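RNA-dependent RNA polymerase (Toscana virus, PDB 6QW0) probably cleaves capped host RNAs through its N-terminal, manganese-binding cap-snatching endonuclease domain, supplying primers for viral transcription. Local coordinates at residues A[98-109]-A[153-163]; A[167-175]-A[189-197]. All coordinates share one frame; numbering follows the deposited sequence. Where two conformers were deposited one is given.

Interaction 1 of 2, residues A[98-109]-A[153-163]; sequences FGVLENRADDSD and ACLDRSAIKPI. Unlike the reference sequence in segment 153-163: Asp-156 (reference Asn).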
loop_
_atom_site.group_PDB
_atom_site.type_symbol
_atom_site.label_atom_id
_atom_site.label_comp_id
_atom_site.label_asym_id
_atom_site.label_seq_id
_atom_site.Cartn_x
_atom_site.Cartn_y
_atom_site.Cartn_z
ATOM N N PHE A 98 -18.405 0.841 -7.525
ATOM C CA PHE A 98 -19.077 1.835 -8.356
ATOM C C PHE A 98 -20.118 1.270 -9.313
ATOM O O PHE A 98 -20.944 2.043 -9.810
ATOM C CB PHE A 98 -18.046 2.618 -9.186
ATOM C CG PHE A 98 -17.161 3.512 -8.363
ATOM C CD1 PHE A 98 -17.606 4.756 -7.946
ATOM C CD2 PHE A 98 -15.892 3.099 -7.996
ATOM C CE1 PHE A 98 -16.796 5.574 -7.179
ATOM C CE2 PHE A 98 -15.082 3.909 -7.231
ATOM C CZ PHE A 98 -15.537 5.154 -6.824
ATOM N N GLY A 99 -20.096 -0.033 -9.596
ATOM C CA GLY A 99 -20.842 -0.552 -10.729
ATOM C C GLY A 99 -20.204 -0.152 -12.046
ATOM O O GLY A 99 -19.253 0.634 -12.057
ATOM N N VAL A 100 -20.712 -0.666 -13.165
ATOM C CA VAL A 100 -20.128 -0.348 -14.462
ATOM C C VAL A 100 -20.496 1.079 -14.853
ATOM O O VAL A 100 -21.489 1.641 -14.380
ATOM C CB VAL A 100 -20.589 -1.350 -15.536
ATOM C CG1 VAL A 100 -20.286 -2.786 -15.097
ATOM C CG2 VAL A 100 -22.066 -1.182 -15.795
ATOM N N LEU A 101 -19.682 1.668 -15.729
ATOM C CA LEU A 101 -19.956 2.969 -16.329
ATOM C C LEU A 101 -20.512 2.802 -17.737
ATOM O O LEU A 101 -20.126 1.891 -18.472
ATOM C CB LEU A 101 -18.685 3.824 -16.400
ATOM C CG LEU A 101 -18.023 4.235 -15.092
ATOM C CD1 LEU A 101 -17.041 5.365 -15.350
ATOM C CD2 LEU A 101 -19.070 4.669 -14.099
ATOM N N GLU A 102 -21.404 3.718 -18.118
ATOM C CA GLU A 102 -21.993 3.741 -19.459
ATOM C C GLU A 102 -22.654 2.409 -19.808
ATOM O O GLU A 102 -22.637 1.977 -20.964
ATOM C CB GLU A 102 -20.951 4.122 -20.515
ATOM N N ASN A 103 -23.220 1.743 -18.800
ATOM C CA ASN A 103 -24.027 0.534 -18.990
ATOM C C ASN A 103 -23.282 -0.559 -19.760
ATOM O O ASN A 103 -23.898 -1.383 -20.440
ATOM C CB ASN A 103 -25.350 0.872 -19.684
ATOM N N ARG A 104 -21.953 -0.581 -19.666
ATOM C CA ARG A 104 -21.151 -1.587 -20.360
ATOM C C ARG A 104 -19.841 -1.776 -19.614
ATOM O O ARG A 104 -19.097 -0.810 -19.410
ATOM C CB ARG A 104 -20.885 -1.181 -21.812
ATOM N N ALA A 105 -19.559 -3.013 -19.215
ATOM C CA ALA A 105 -18.315 -3.312 -18.518
ATOM C C ALA A 105 -17.120 -3.141 -19.451
ATOM O O ALA A 105 -17.196 -3.414 -20.651
ATOM C CB ALA A 105 -18.352 -4.736 -17.961
ATOM N N ASP A 106 -16.008 -2.669 -18.893
ATOM C CA ASP A 106 -14.756 -2.585 -19.641
ATOM C C ASP A 106 -13.598 -2.860 -18.684
ATOM O O ASP A 106 -13.804 -3.184 -17.511
ATOM C CB ASP A 106 -14.632 -1.237 -20.368
ATOM C CG ASP A 106 -14.530 -0.048 -19.422
ATOM O OD1 ASP A 106 -14.501 -0.233 -18.188
ATOM O OD2 ASP A 106 -14.498 1.091 -19.931
ATOM N N ASP A 107 -12.370 -2.725 -19.196
ATOM C CA ASP A 107 -11.195 -3.123 -18.426
ATOM C C ASP A 107 -11.053 -2.302 -17.151
ATOM O O ASP A 107 -10.590 -2.817 -16.127
ATOM C CB ASP A 107 -9.937 -2.998 -19.285
ATOM C CG ASP A 107 -9.855 -4.071 -20.358
ATOM O OD1 ASP A 107 -10.680 -5.010 -20.329
ATOM O OD2 ASP A 107 -8.967 -3.974 -21.232
ATOM N N SER A 108 -11.435 -1.020 -17.194
ATOM C CA SER A 108 -11.314 -0.182 -16.005
ATOM C C SER A 108 -12.156 -0.714 -14.854
ATOM O O SER A 108 -11.772 -0.568 -13.687
ATOM C CB SER A 108 -11.710 1.256 -16.333
ATOM O OG SER A 108 -13.071 1.320 -16.716
ATOM N N ASP A 109 -13.296 -1.340 -15.152
ATOM C CA ASP A 109 -14.145 -1.862 -14.088
ATOM C C ASP A 109 -13.451 -2.958 -13.294
ATOM O O ASP A 109 -13.781 -3.181 -12.127
ATOM C CB ASP A 109 -15.452 -2.405 -14.673
ATOM C CG ASP A 109 -16.362 -1.309 -15.174
ATOM O OD1 ASP A 109 -16.702 -0.398 -14.386
ATOM O OD2 ASP A 109 -16.742 -1.357 -16.356
ATOM N N ALA A 153 -9.311 5.401 -14.574
ATOM C CA ALA A 153 -10.448 4.801 -13.887
ATOM C C ALA A 153 -10.914 5.678 -12.729
ATOM O O ALA A 153 -12.119 5.796 -12.484
ATOM C CB ALA A 153 -10.099 3.395 -13.387
ATOM N N CYS A 154 -9.977 6.310 -12.013
ATOM C CA CYS A 154 -10.368 7.163 -10.890
ATOM C C CYS A 154 -11.054 8.440 -11.368
ATOM O O CYS A 154 -12.052 8.874 -10.770
ATOM C CB CYS A 154 -9.148 7.523 -10.036
ATOM S SG CYS A 154 -8.456 6.149 -9.100
ATOM N N LEU A 155 -10.522 9.074 -12.420
ATOM C CA LEU A 155 -11.168 10.276 -12.947
ATOM C C LEU A 155 -12.604 9.979 -13.377
ATOM O O LEU A 155 -13.545 10.682 -12.986
ATOM C CB LEU A 155 -10.373 10.846 -14.127
ATOM C CG LEU A 155 -10.946 12.144 -14.712
ATOM C CD1 LEU A 155 -10.968 13.232 -13.642
ATOM C CD2 LEU A 155 -10.117 12.595 -15.903
ATOM N N ASP A 156 -12.792 8.932 -14.180
ATOM C CA ASP A 156 -14.134 8.627 -14.666
ATOM C C ASP A 156 -15.102 8.346 -13.522
ATOM O O ASP A 156 -16.257 8.798 -13.547
ATOM C CB ASP A 156 -14.081 7.428 -15.612
ATOM C CG ASP A 156 -13.401 7.743 -16.925
ATOM O OD1 ASP A 156 -13.081 8.925 -17.188
ATOM O OD2 ASP A 156 -13.178 6.797 -17.713
ATOM N N ARG A 157 -14.654 7.600 -12.509
ATOM C CA ARG A 157 -15.531 7.248 -11.401
ATOM C C ARG A 157 -15.714 8.398 -10.418
ATOM O O ARG A 157 -16.656 8.373 -9.623
ATOM C CB ARG A 157 -14.999 5.982 -10.715
ATOM C CG ARG A 157 -15.382 4.739 -11.556
ATOM C CD ARG A 157 -14.434 3.541 -11.446
ATOM N NE ARG A 157 -14.816 2.563 -12.477
ATOM C CZ ARG A 157 -14.432 2.647 -13.747
ATOM N NH1 ARG A 157 -13.643 3.650 -14.145
ATOM N NH2 ARG A 157 -14.846 1.743 -14.629
ATOM N N SER A 158 -14.861 9.421 -10.464
ATOM C CA SER A 158 -15.070 10.577 -9.602
ATOM C C SER A 158 -16.348 11.325 -9.948
ATOM O O SER A 158 -16.800 12.146 -9.141
ATOM C CB SER A 158 -13.848 11.519 -9.666
ATOM O OG SER A 158 -13.793 12.303 -10.852
ATOM N N ALA A 159 -16.946 11.040 -11.104
ATOM C CA ALA A 159 -18.233 11.626 -11.441
ATOM C C ALA A 159 -19.354 11.056 -10.589
ATOM O O ALA A 159 -20.428 11.668 -10.504
ATOM C CB ALA A 159 -18.543 11.377 -12.910
ATOM N N ILE A 160 -19.124 9.897 -9.976
ATOM C CA ILE A 160 -20.110 9.210 -9.146
ATOM C C ILE A 160 -19.930 9.610 -7.691
ATOM O O ILE A 160 -20.872 10.083 -7.046
ATOM C CB ILE A 160 -19.998 7.692 -9.324
ATOM C CG1 ILE A 160 -20.237 7.322 -10.786
ATOM C CG2 ILE A 160 -20.980 6.960 -8.395
ATOM C CD1 ILE A 160 -20.070 5.869 -11.042
ATOM N N LYS A 161 -18.712 9.426 -7.160
ATOM C CA LYS A 161 -18.354 9.861 -5.826
ATOM C C LYS A 161 -16.958 10.448 -5.939
ATOM O O LYS A 161 -16.127 9.904 -6.676
ATOM C CB LYS A 161 -18.339 8.722 -4.795
ATOM C CG LYS A 161 -19.678 8.018 -4.630
ATOM C CD LYS A 161 -19.527 6.719 -3.844
ATOM C CE LYS A 161 -20.854 5.973 -3.776
ATOM N NZ LYS A 161 -20.659 4.495 -3.691
ATOM N N PRO A 162 -16.663 11.521 -5.210
ATOM C CA PRO A 162 -15.309 12.088 -5.261
ATOM C C PRO A 162 -14.276 11.070 -4.801
ATOM O O PRO A 162 -14.504 10.299 -3.866
ATOM C CB PRO A 162 -15.388 13.289 -4.311
ATOM C CG PRO A 162 -16.536 12.998 -3.428
ATOM C CD PRO A 162 -17.517 12.215 -4.233
ATOM N N ILE A 163 -13.140 11.062 -5.490
ATOM C CA ILE A 163 -12.045 10.145 -5.189
ATOM C C ILE A 163 -10.797 10.957 -4.860
ATOM O O ILE A 163 -10.509 11.954 -5.527
ATOM C CB ILE A 163 -11.774 9.193 -6.378
ATOM C CG1 ILE A 163 -12.950 8.241 -6.600
ATOM C CG2 ILE A 163 -10.448 8.404 -6.172
ATOM C CD1 ILE A 163 -12.832 7.427 -7.892
HETATM O O HOH W 1 -16.553 0.441 -11.954
HETATM O O HOH W 2 -15.249 2.515 -17.697
#

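Interaction 2 of 2, residues A[167-175]-A[189-197]; sequences IIAVHFNGV and IVFRFRLAR. With SO4 (sulfate ion), chain E; SO4 (sulfate ion), chain F.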
loop_
_atom_site.group_PDB
_atom_site.type_symbol
_atom_site.label_atom_id
_atom_site.label_comp_id
_atom_site.label_asym_id
_atom_site.label_seq_id
_atom_site.Cartn_x
_atom_site.Cartn_y
_atom_site.Cartn_z
ATOM N N ILE A 167 -0.682 7.169 -3.139
ATOM C CA ILE A 167 0.358 6.217 -3.529
ATOM C C ILE A 167 1.369 6.123 -2.403
ATOM O O ILE A 167 1.704 7.142 -1.796
ATOM C CB ILE A 167 1.096 6.656 -4.812
ATOM C CG1 ILE A 167 0.108 7.037 -5.921
ATOM C CG2 ILE A 167 2.067 5.578 -5.268
ATOM C CD1 ILE A 167 -0.689 5.882 -6.499
ATOM N N ILE A 168 1.864 4.913 -2.134
ATOM C CA ILE A 168 3.059 4.721 -1.308
ATOM C C ILE A 168 4.057 3.892 -2.109
ATOM O O ILE A 168 3.774 2.731 -2.433
ATOM C CB ILE A 168 2.758 4.019 0.033
ATOM C CG1 ILE A 168 1.578 4.679 0.750
ATOM C CG2 ILE A 168 3.991 4.048 0.920
ATOM C CD1 ILE A 168 1.163 3.943 2.030
ATOM N N ALA A 169 5.228 4.472 -2.402
ATOM C CA ALA A 169 6.316 3.774 -3.093
ATOM C C ALA A 169 7.517 3.661 -2.157
ATOM O O ALA A 169 8.066 4.682 -1.735
ATOM C CB ALA A 169 6.722 4.516 -4.369
ATOM N N VAL A 170 7.932 2.421 -1.827
ATOM C CA VAL A 170 9.025 2.214 -0.876
ATOM C C VAL A 170 10.313 1.896 -1.626
ATOM O O VAL A 170 10.298 1.223 -2.663
ATOM C CB VAL A 170 8.684 1.097 0.137
ATOM C CG1 VAL A 170 8.530 -0.235 -0.568
ATOM C CG2 VAL A 170 9.749 1.022 1.235
ATOM N N HIS A 171 11.429 2.412 -1.111
ATOM C CA HIS A 171 12.765 1.996 -1.514
ATOM C C HIS A 171 13.580 1.724 -0.251
ATOM O O HIS A 171 13.110 1.913 0.873
ATOM C CB HIS A 171 13.424 3.040 -2.432
ATOM C CG HIS A 171 13.585 4.391 -1.810
ATOM N ND1 HIS A 171 14.775 4.820 -1.258
ATOM C CD2 HIS A 171 12.711 5.419 -1.666
ATOM C CE1 HIS A 171 14.625 6.046 -0.788
ATOM N NE2 HIS A 171 13.381 6.433 -1.026
ATOM N N PHE A 172 14.826 1.268 -0.432
ATOM C CA PHE A 172 15.611 0.819 0.712
ATOM C C PHE A 172 15.819 1.922 1.743
ATOM O O PHE A 172 15.950 1.636 2.940
ATOM C CB PHE A 172 16.960 0.278 0.232
ATOM C CG PHE A 172 17.737 -0.443 1.309
ATOM C CD1 PHE A 172 17.552 -1.801 1.513
ATOM C CD2 PHE A 172 18.637 0.241 2.120
ATOM C CE1 PHE A 172 18.258 -2.474 2.504
ATOM C CE2 PHE A 172 19.347 -0.424 3.117
ATOM C CZ PHE A 172 19.147 -1.783 3.309
ATOM N N ASN A 173 15.828 3.187 1.313
ATOM C CA ASN A 173 16.142 4.292 2.212
ATOM C C ASN A 173 14.988 5.274 2.390
ATOM O O ASN A 173 15.206 6.385 2.862
ATOM C CB ASN A 173 17.385 5.035 1.717
ATOM C CG ASN A 173 18.643 4.201 1.841
ATOM O OD1 ASN A 173 18.962 3.711 2.916
ATOM N ND2 ASN A 173 19.348 4.026 0.734
ATOM N N GLY A 174 13.761 4.906 2.040
ATOM C CA GLY A 174 12.695 5.861 2.287
ATOM C C GLY A 174 11.429 5.498 1.534
ATOM O O GLY A 174 11.265 4.378 1.071
ATOM N N VAL A 175 10.554 6.495 1.416
ATOM C CA VAL A 175 9.226 6.342 0.839
ATOM C C VAL A 175 8.920 7.583 0.024
ATOM O O VAL A 175 9.246 8.695 0.445
ATOM C CB VAL A 175 8.172 6.154 1.955
ATOM C CG1 VAL A 175 6.774 6.371 1.438
ATOM C CG2 VAL A 175 8.307 4.776 2.602
ATOM N N ILE A 189 7.299 1.062 7.226
ATOM C CA ILE A 189 7.257 0.592 5.846
ATOM C C ILE A 189 8.648 0.176 5.374
ATOM O O ILE A 189 8.835 -0.916 4.823
ATOM C CB ILE A 189 6.644 1.678 4.941
ATOM C CG1 ILE A 189 5.155 1.852 5.287
ATOM C CG2 ILE A 189 6.830 1.327 3.470
ATOM C CD1 ILE A 189 4.606 3.247 4.966
ATOM N N VAL A 190 9.642 1.046 5.568
ATOM C CA VAL A 190 10.996 0.737 5.115
ATOM C C VAL A 190 11.559 -0.469 5.866
ATOM O O VAL A 190 12.148 -1.369 5.258
ATOM C CB VAL A 190 11.904 1.971 5.260
ATOM C CG1 VAL A 190 13.351 1.616 4.892
ATOM C CG2 VAL A 190 11.410 3.111 4.377
ATOM N N PHE A 191 11.364 -0.520 7.181
ATOM C CA PHE A 191 11.854 -1.660 7.962
ATOM C C PHE A 191 11.275 -2.981 7.451
ATOM O O PHE A 191 11.995 -3.975 7.292
ATOM C CB PHE A 191 11.514 -1.444 9.435
ATOM C CG PHE A 191 12.148 -2.443 10.363
ATOM C CD1 PHE A 191 11.505 -3.639 10.654
ATOM C CD2 PHE A 191 13.375 -2.186 10.952
ATOM C CE1 PHE A 191 12.069 -4.565 11.513
ATOM C CE2 PHE A 191 13.950 -3.113 11.817
ATOM C CZ PHE A 191 13.300 -4.296 12.100
ATOM N N ARG A 192 9.963 -3.019 7.203
ATOM C CA ARG A 192 9.339 -4.237 6.697
ATOM C C ARG A 192 9.827 -4.578 5.291
ATOM O O ARG A 192 9.974 -5.762 4.956
ATOM C CB ARG A 192 7.807 -4.085 6.710
ATOM C CG ARG A 192 7.207 -3.995 8.117
ATOM C CD ARG A 192 5.651 -3.893 8.077
ATOM N NE ARG A 192 5.036 -5.067 7.463
ATOM C CZ ARG A 192 4.356 -6.003 8.121
ATOM N NH1 ARG A 192 4.177 -5.910 9.437
ATOM N NH2 ARG A 192 3.861 -7.040 7.465
ATOM N N PHE A 193 10.060 -3.556 4.450
ATOM C CA PHE A 193 10.567 -3.791 3.099
ATOM C C PHE A 193 11.959 -4.408 3.146
ATOM O O PHE A 193 12.242 -5.368 2.422
ATOM C CB PHE A 193 10.580 -2.477 2.299
ATOM C CG PHE A 193 11.069 -2.609 0.879
ATOM C CD1 PHE A 193 10.494 -3.522 0.001
ATOM C CD2 PHE A 193 12.078 -1.777 0.403
ATOM C CE1 PHE A 193 10.930 -3.623 -1.312
ATOM C CE2 PHE A 193 12.513 -1.868 -0.918
ATOM C CZ PHE A 193 11.944 -2.785 -1.772
ATOM N N ARG A 194 12.826 -3.880 4.009
ATOM C CA ARG A 194 14.185 -4.407 4.102
ATOM C C ARG A 194 14.169 -5.864 4.537
ATOM O O ARG A 194 14.904 -6.697 3.988
ATOM C CB ARG A 194 15.004 -3.569 5.074
ATOM C CG ARG A 194 15.276 -2.152 4.581
ATOM C CD ARG A 194 16.044 -1.382 5.628
ATOM N NE ARG A 194 16.470 -0.075 5.146
ATOM C CZ ARG A 194 17.247 0.749 5.840
ATOM N NH1 ARG A 194 17.683 0.399 7.049
ATOM N NH2 ARG A 194 17.586 1.924 5.328
ATOM N N LEU A 195 13.325 -6.193 5.511
ATOM C CA LEU A 195 13.231 -7.573 5.968
ATOM C C LEU A 195 12.650 -8.464 4.881
ATOM O O LEU A 195 13.096 -9.604 4.691
ATOM C CB LEU A 195 12.387 -7.638 7.240
ATOM C CG LEU A 195 12.190 -9.046 7.793
ATOM C CD1 LEU A 195 13.550 -9.665 8.152
ATOM C CD2 LEU A 195 11.273 -9.007 9.002
ATOM N N ALA A 196 11.654 -7.954 4.146
ATOM C CA ALA A 196 11.063 -8.722 3.058
ATOM C C ALA A 196 12.087 -9.033 1.978
ATOM O O ALA A 196 12.087 -10.135 1.417
ATOM C CB ALA A 196 9.869 -7.970 2.475
ATOM N N ARG A 197 12.978 -8.077 1.682
ATOM C CA ARG A 197 14.037 -8.328 0.709
ATOM C C ARG A 197 14.986 -9.415 1.197
ATOM O O ARG A 197 15.417 -10.266 0.409
ATOM C CB ARG A 197 14.815 -7.046 0.429
ATOM C CG ARG A 197 14.057 -6.043 -0.426
ATOM C CD ARG A 197 14.717 -4.684 -0.401
ATOM N NE ARG A 197 16.106 -4.718 -0.861
ATOM C CZ ARG A 197 16.684 -3.738 -1.554
ATOM N NH1 ARG A 197 15.992 -2.655 -1.883
ATOM N NH2 ARG A 197 17.955 -3.840 -1.921
HETATM S S SO4 E . 18.435 4.736 7.729
HETATM O O1 SO4 E . 18.833 4.992 9.105
HETATM O O2 SO4 E . 19.123 3.552 7.223
HETATM O O3 SO4 E . 18.772 5.898 6.906
HETATM O O4 SO4 E . 16.997 4.512 7.707
HETATM S S SO4 F . 19.012 7.352 -2.251
HETATM O O1 SO4 F . 18.702 5.968 -1.901
HETATM O O2 SO4 F . 18.777 8.208 -1.092
HETATM O O3 SO4 F . 18.161 7.780 -3.353
HETATM O O4 SO4 F . 20.414 7.436 -2.659
HETATM O O HOH W 3 15.306 -0.006 -2.949
#

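Interaction 1 of 2, residues A[98-109]-A[153-163]
Asp-109 OD1 is gripped by Arg-157 NH2 at 2.8 Å in a salt bridge, and by a water that donates to it. The bond is fairly straight and lies in the guanidinium plane, yet it meets the oxygen from above the carboxylate plane, 71° out of it. The same water donates to Gly-99 O and accepts from Arg-157 NE, so it ties Gly-99, the first residue beyond helix 94-98, to the arginine. Arg-157 NH2 also donates to Ser-108 OG at 2.8 Å, this partner tilted 27° from the guanidinium plane. Ser-108 OG in turn donates a hydrogen bond to Asp-106 OD1, 2.6 Å away. Asp-106 N donates to Asp-109 OD2, which braces the carboxylate that holds the arginine. On the helix side, Arg-157 NH1 reaches back to Ala-153 O at 3.1 Å, on a lone pair in the carbonyl plane. Bonds on both terminal nitrogens and on NE thus fix the rotation of the guanidinium. Leu-101 CD1 lies over one of its faces and Ser-108 O over the other.

The aliphatic part of Arg-157 works separately. Its CB sits squarely over the Phe-98 ring, 3.8 Å from the centroid, and the chain then runs extended from CG to NE past Phe-98 CD2. Phe-98 CZ meets Ile-163 CD1 at 3.7 Å, while Phe-98 CD1 touches Ile-160 CB. Leu-101 CD2 packs tightly on Ile-160 CD1. One buried arginine at the C-terminal end of helix 136-157 therefore anchors the loop joining helix 94-98 to strand 115-118, at the edge of a PD-(D/E)XK-type endonuclease fold.

Interaction 2 of 2, residues A[167-175]-A[189-197]
This is a helix-on-sheet contact within the PD-(D/E)XK-type nuclease fold: helix 189-197 lies across strand 167-171 and the turn to strand 174-175, the axes 8.3 Å apart and crossing at -54°. The buried part is apolar. Val-170 CG2 meets Ile-189 CG2 at 3.7 Å, while Val-170 CG1 sits over one face of the Phe-193 ring; Arg-197 CD lies over the opposite face. With CG1 between the backbone N and the carbonyl carbon (chi1 64°), Val-170 turns both methyls to the helix. Val-175 CG2 touches both Ile-189 and Val-190.

Toward the type I turn from His-171 to Gly-174 the contact becomes polar. The guanidinium of Arg-194 lies flat on the Phe-172 ring, planes 19° apart and centres 4.2 Å apart, an off-centre cation-pi stack. Arg-197 comes to the ring more steeply, its CZ 3.7 Å from Phe-172 CD1. O2 of the chain E sulfate, probably from the crystallisation liquor, accepts from Arg-194 NH2 at 2.9 Å. The extended chain of Arg-194 also brings two nitrogens side-on to a single carbonyl: Arg-194 NE donates to Phe-172 O at 2.8 Å and NH2 to that same oxygen at 2.9 Å.

Overall arrangement
From the N terminus, the chain passes through helix 94-98 and the loop after it, then strands 115-118 and 124-131, before helix 136-157 comes back to that loop. Interaction 1 closes there, across 43 intervening residues. The chain leaves 153-163 directly into strand 163-171, whose far end opens interaction 2; this shorter loop, of 13 residues, closes when helix 183-203 packs back on the strands. The two loops therefore follow in series, neither nesting nor crossing. The centres of interactions 1 and 2 are about 31 Å apart, on opposite sides of the chain's centre. Interaction 1 ties an outlying loop to helix 136-157, and interaction 2 ties helix 183-203, the last one modelled, to the mixed sheet.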